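Local coordinates for protein TarM (Staphylococcus aureus subsp. aureus 21178, PDB 4X7M) that belongs to the GT-B clan of glycosyltransferases, enzymes with two Rossmann-like domains facing each other across a cleft, and carries a bound UDP, at residues I269-N274 / N292-E297; F300-F305 / E485-L490. The protein carries 1 engineered substitution. All coordinates share one frame; numbering follows the deposited sequence.

Contact 1 of 2, residues I269-N274 / N292-E297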
# COMPACT_ATOMS: atom_id res chain seq x y z
N ILE A 269 11.05 12.33 7.56
CA ILE A 269 11.78 11.90 6.35
C ILE A 269 12.48 13.13 5.74
O ILE A 269 13.71 13.10 5.52
CB ILE A 269 10.83 11.23 5.31
CG1 ILE A 269 10.35 9.86 5.79
CG2 ILE A 269 11.51 11.11 3.91
CD1 ILE A 269 9.11 9.30 5.06
N ILE A 270 11.69 14.23 5.52
CA ILE A 270 12.13 15.50 4.95
C ILE A 270 13.26 16.14 5.76
O ILE A 270 14.32 16.45 5.19
CB ILE A 270 10.94 16.48 4.73
CG1 ILE A 270 9.98 15.97 3.62
CG2 ILE A 270 11.45 17.90 4.39
CD1 ILE A 270 8.56 16.61 3.60
N GLU A 271 13.04 16.36 7.07
CA GLU A 271 13.99 17.02 7.97
C GLU A 271 15.38 16.35 7.92
O GLU A 271 16.40 17.02 8.10
CB GLU A 271 13.45 17.00 9.41
CG GLU A 271 12.37 18.01 9.72
CD GLU A 271 11.66 17.81 11.06
OE1 GLU A 271 10.76 18.63 11.36
OE2 GLU A 271 12.00 16.86 11.80
N ASN A 272 15.40 15.03 7.67
CA ASN A 272 16.60 14.20 7.65
C ASN A 272 17.14 13.89 6.25
O ASN A 272 17.95 12.97 6.09
CB ASN A 272 16.36 12.94 8.48
CG ASN A 272 16.21 13.25 9.95
OD1 ASN A 272 17.19 13.54 10.65
ND2 ASN A 272 14.98 13.23 10.43
N ALA A 273 16.75 14.69 5.24
CA ALA A 273 17.17 14.53 3.85
C ALA A 273 18.67 14.73 3.66
O ALA A 273 19.29 13.97 2.92
CB ALA A 273 16.41 15.47 2.96
N ASN A 274 19.26 15.72 4.36
CA ASN A 274 20.70 16.01 4.27
C ASN A 274 21.56 14.93 4.92
O ASN A 274 22.71 14.73 4.52
CB ASN A 274 21.04 17.36 4.89
CG ASN A 274 20.63 18.56 4.08
OD1 ASN A 274 19.89 18.46 3.09
ND2 ASN A 274 21.09 19.73 4.48
N ASN A 292 11.55 25.72 0.33
CA ASN A 292 11.14 27.01 0.91
C ASN A 292 10.48 26.85 2.26
O ASN A 292 10.25 27.83 2.96
CB ASN A 292 10.21 27.75 -0.05
CG ASN A 292 10.83 28.10 -1.36
OD1 ASN A 292 12.00 28.52 -1.44
ND2 ASN A 292 10.03 27.95 -2.42
N GLN A 293 10.14 25.60 2.61
CA GLN A 293 9.49 25.28 3.89
C GLN A 293 10.43 24.66 4.87
O GLN A 293 10.10 24.60 6.04
CB GLN A 293 8.30 24.34 3.66
CG GLN A 293 7.12 24.99 2.99
CD GLN A 293 6.06 23.99 2.64
OE1 GLN A 293 6.34 22.86 2.23
NE2 GLN A 293 4.83 24.41 2.78
N PHE A 294 11.58 24.13 4.39
CA PHE A 294 12.52 23.43 5.26
C PHE A 294 13.96 23.84 5.04
O PHE A 294 14.34 24.21 3.94
CB PHE A 294 12.38 21.89 5.11
CG PHE A 294 11.02 21.31 5.41
CD1 PHE A 294 10.04 21.23 4.43
CD2 PHE A 294 10.73 20.79 6.67
CE1 PHE A 294 8.78 20.71 4.71
CE2 PHE A 294 9.48 20.23 6.94
CZ PHE A 294 8.51 20.18 5.96
N ASP A 295 14.76 23.74 6.10
CA ASP A 295 16.19 24.05 6.11
C ASP A 295 16.96 22.78 5.66
O ASP A 295 17.78 22.25 6.41
CB ASP A 295 16.64 24.49 7.55
CG ASP A 295 16.35 25.95 7.94
OD1 ASP A 295 16.29 26.82 7.02
OD2 ASP A 295 16.27 26.22 9.16
N VAL A 296 16.66 22.28 4.45
CA VAL A 296 17.27 21.05 3.92
C VAL A 296 17.38 21.21 2.39
O VAL A 296 16.52 21.84 1.79
CB VAL A 296 16.42 19.82 4.41
CG1 VAL A 296 15.85 18.98 3.28
CG2 VAL A 296 17.17 18.95 5.40
N GLU A 297 18.45 20.68 1.77
CA GLU A 297 18.61 20.81 0.32
C GLU A 297 18.61 19.50 -0.52
O GLU A 297 18.31 19.52 -1.72
CB GLU A 297 19.70 21.85 -0.08
CG GLU A 297 21.09 21.78 0.56
CD GLU A 297 21.28 22.46 1.90
OE1 GLU A 297 21.86 21.81 2.81
OE2 GLU A 297 20.80 23.61 2.07
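Asn274 grips Glu297 through both ends of its side-chain amide. The site joins two successive alpha-beta links of the N-terminal Rossmann-like sheet: helix 264-271 runs out into the turn before strand 278-281, and the chain leaving helix 284-293 passes alongside on its way to strand 299-301. Asn274 OD1 takes the backbone N of Glu297 at 3.0 Å, on a lone pair in the carbonyl plane, while Asn274 ND2 reaches Glu297 OE1 at 2.8 Å. The second bond is the more bent, N-H...O 134°, and it meets the carboxylate from above its plane. Glu297 can answer because its chain folds back at chi2 (-85°), returning a side chain that sets out away from Asn274. Asn298 adds its backbone N to the bonds on Asn274 OD1, and its ND2 holds Ala273 O, so the turn is pinned at two successive residues. Beneath the polar pair Val296 packs inward, CG1 lying 3.6 Å from Ala273 CB and CG2 3.4 Å from Glu271 O. Farther out, the Phe294 ring, which also meets Phe262, turns one face to the helix end. Ile270 rises over that face by a CH-pi contact, its CG2 standing 3.5 Å from the ring centroid and only 11° off the ring normal.

Contact 2 of 2, residues F300-F305 / E485-L490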
# COMPACT_ATOMS: atom_id res chain seq x y z
N PHE A 300 15.05 15.40 -4.16
CA PHE A 300 15.13 15.09 -5.57
C PHE A 300 13.80 14.76 -6.17
O PHE A 300 12.98 14.12 -5.53
CB PHE A 300 16.14 13.97 -5.83
CG PHE A 300 17.52 14.33 -5.34
CD1 PHE A 300 18.31 15.25 -6.04
CD2 PHE A 300 18.01 13.81 -4.15
CE1 PHE A 300 19.58 15.61 -5.58
CE2 PHE A 300 19.28 14.17 -3.69
CZ PHE A 300 20.05 15.07 -4.40
N THR A 301 13.58 15.22 -7.40
CA THR A 301 12.37 14.96 -8.14
C THR A 301 12.60 13.83 -9.11
O THR A 301 13.38 13.93 -10.06
CB THR A 301 11.81 16.23 -8.82
OG1 THR A 301 11.43 17.15 -7.80
CG2 THR A 301 10.57 15.91 -9.69
N ILE A 302 11.91 12.74 -8.85
CA ILE A 302 11.88 11.59 -9.72
C ILE A 302 10.44 11.17 -9.72
O ILE A 302 9.91 10.79 -8.68
CB ILE A 302 12.84 10.40 -9.39
CG1 ILE A 302 14.30 10.88 -9.06
CG2 ILE A 302 12.84 9.41 -10.55
CD1 ILE A 302 15.33 9.77 -8.58
N SER A 303 9.76 11.37 -10.87
CA SER A 303 8.39 10.92 -11.11
C SER A 303 8.40 9.39 -10.96
O SER A 303 9.44 8.76 -11.24
CB SER A 303 8.03 11.24 -12.55
OG SER A 303 6.90 10.51 -12.99
N ASN A 304 7.26 8.78 -10.60
CA ASN A 304 7.28 7.32 -10.55
C ASN A 304 7.26 6.73 -11.96
O ASN A 304 6.84 7.44 -12.88
CB ASN A 304 6.34 6.68 -9.48
CG ASN A 304 4.87 6.96 -9.55
OD1 ASN A 304 4.18 6.40 -10.40
ND2 ASN A 304 4.32 7.71 -8.59
N PHE A 305 7.85 5.52 -12.17
CA PHE A 305 7.87 4.86 -13.48
C PHE A 305 6.47 4.77 -14.06
O PHE A 305 5.53 4.45 -13.34
CB PHE A 305 8.52 3.44 -13.42
CG PHE A 305 10.03 3.46 -13.37
CD1 PHE A 305 10.77 3.81 -14.48
CD2 PHE A 305 10.69 3.23 -12.17
CE1 PHE A 305 12.16 3.89 -14.41
CE2 PHE A 305 12.09 3.33 -12.10
CZ PHE A 305 12.81 3.62 -13.22
N GLU A 485 17.50 7.07 -15.52
CA GLU A 485 18.69 7.90 -15.60
C GLU A 485 18.83 8.71 -14.31
O GLU A 485 19.92 8.72 -13.74
CB GLU A 485 18.58 8.83 -16.82
CG GLU A 485 19.84 9.61 -17.17
CD GLU A 485 19.72 10.48 -18.40
OE1 GLU A 485 18.64 11.08 -18.60
OE2 GLU A 485 20.70 10.58 -19.16
N LYS A 486 17.72 9.31 -13.82
CA LYS A 486 17.66 10.11 -12.59
C LYS A 486 18.05 9.30 -11.36
O LYS A 486 18.86 9.77 -10.57
CB LYS A 486 16.28 10.75 -12.42
CG LYS A 486 16.01 11.89 -13.37
CD LYS A 486 14.52 12.19 -13.49
CE LYS A 486 14.25 13.58 -14.00
NZ LYS A 486 14.03 14.57 -12.89
N TRP A 487 17.52 8.08 -11.23
CA TRP A 487 17.83 7.13 -10.14
C TRP A 487 19.31 6.75 -10.19
O TRP A 487 20.00 6.85 -9.17
CB TRP A 487 16.97 5.86 -10.25
CG TRP A 487 15.57 6.01 -9.73
CD1 TRP A 487 14.41 5.97 -10.45
CD2 TRP A 487 15.19 6.06 -8.36
NE1 TRP A 487 13.33 6.05 -9.61
CE2 TRP A 487 13.77 6.10 -8.32
CE3 TRP A 487 15.90 6.12 -7.16
CZ2 TRP A 487 13.06 6.20 -7.11
CZ3 TRP A 487 15.20 6.23 -5.97
CH2 TRP A 487 13.79 6.27 -5.96
N LEU A 488 19.80 6.35 -11.39
CA LEU A 488 21.18 5.93 -11.62
C LEU A 488 22.15 7.03 -11.24
O LEU A 488 23.13 6.77 -10.56
CB LEU A 488 21.41 5.51 -13.09
CG LEU A 488 21.34 4.01 -13.47
CD1 LEU A 488 22.65 3.30 -13.22
CD2 LEU A 488 20.17 3.30 -12.82
N ASN A 489 21.82 8.27 -11.63
CA ASN A 489 22.61 9.48 -11.37
C ASN A 489 22.87 9.70 -9.88
O ASN A 489 23.91 10.23 -9.51
CB ASN A 489 21.90 10.70 -11.95
CG ASN A 489 22.84 11.80 -12.35
OD1 ASN A 489 23.74 11.62 -13.18
ND2 ASN A 489 22.61 12.99 -11.80
N LEU A 490 21.93 9.25 -9.05
CA LEU A 490 21.99 9.33 -7.60
C LEU A 490 22.81 8.16 -7.06
O LEU A 490 23.60 8.35 -6.12
CB LEU A 490 20.57 9.29 -7.01
CG LEU A 490 19.92 10.61 -6.63
CD1 LEU A 490 19.92 11.59 -7.77
CD2 LEU A 490 18.49 10.38 -6.17
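Ile302 drives its side chain against the indole of Trp487, and its two branches meet different parts of that ring system. CD1 stands over the face in a CH-pi contact, 3.9 Å from the centroid of the five-membered ring, whereas CG2 comes to 3.5 Å from Trp487 NE1. With CG1 anti to the carbonyl carbon (chi1 -46°), Ile302 aims this branch at the helix, where CD1 also touches Leu490 CD2 at 4.0 Å. The same Leu490 methyl touches Phe300 CD2 at 4.0 Å and carries the apolar layer back to strand 299-301. Farther along the segment, Phe305 CE2 meets Trp487 CD1 at 3.9 Å; the two ring planes lie 17° apart but are slid so far that they hardly overlap. At the polar edge Lys486 lays its CB against Ile302 CG1, and its long chain then bends at chi4 to bring NZ to 3.0 Å from Thr301 O, tilted 27° from the carbonyl plane. The arrangement is characteristic of GT-B enzymes, in which the C-terminal helix crosses back to pack on the N-terminal domain. Here helix 480-491 covers the edge strand 299-301 and the chain that follows it. Ile280 of strand 278-281 lies against Ile302, Trp487 and Leu490, and helix 18-31 lies against the aromatic pair, its Phe29 meeting Trp487 edge-to-face and its Arg25 touching both Trp487 and Phe305.

Overall arrangement
Contacts 1 and 2 follow one another along the chain, their centres about 18 Å apart and on the same side of the molecule's centre. Segment 292-297 runs almost directly into 300-305, so the chain that contact 1 ties to the end of helix 264-271 becomes the edge strand on which contact 2 rests. Contact 1 is local, bridging 17 intervening residues; contact 2 spans 179 and fastens the last helix of the chain to the N-terminal domain. Strand 278-281 runs past both, Val279 touching Ala273 and Ile280 touching Trp487. The side chain of Phe305 in contact 2 is about 13 Å from the bound UDP, too far for direct contact.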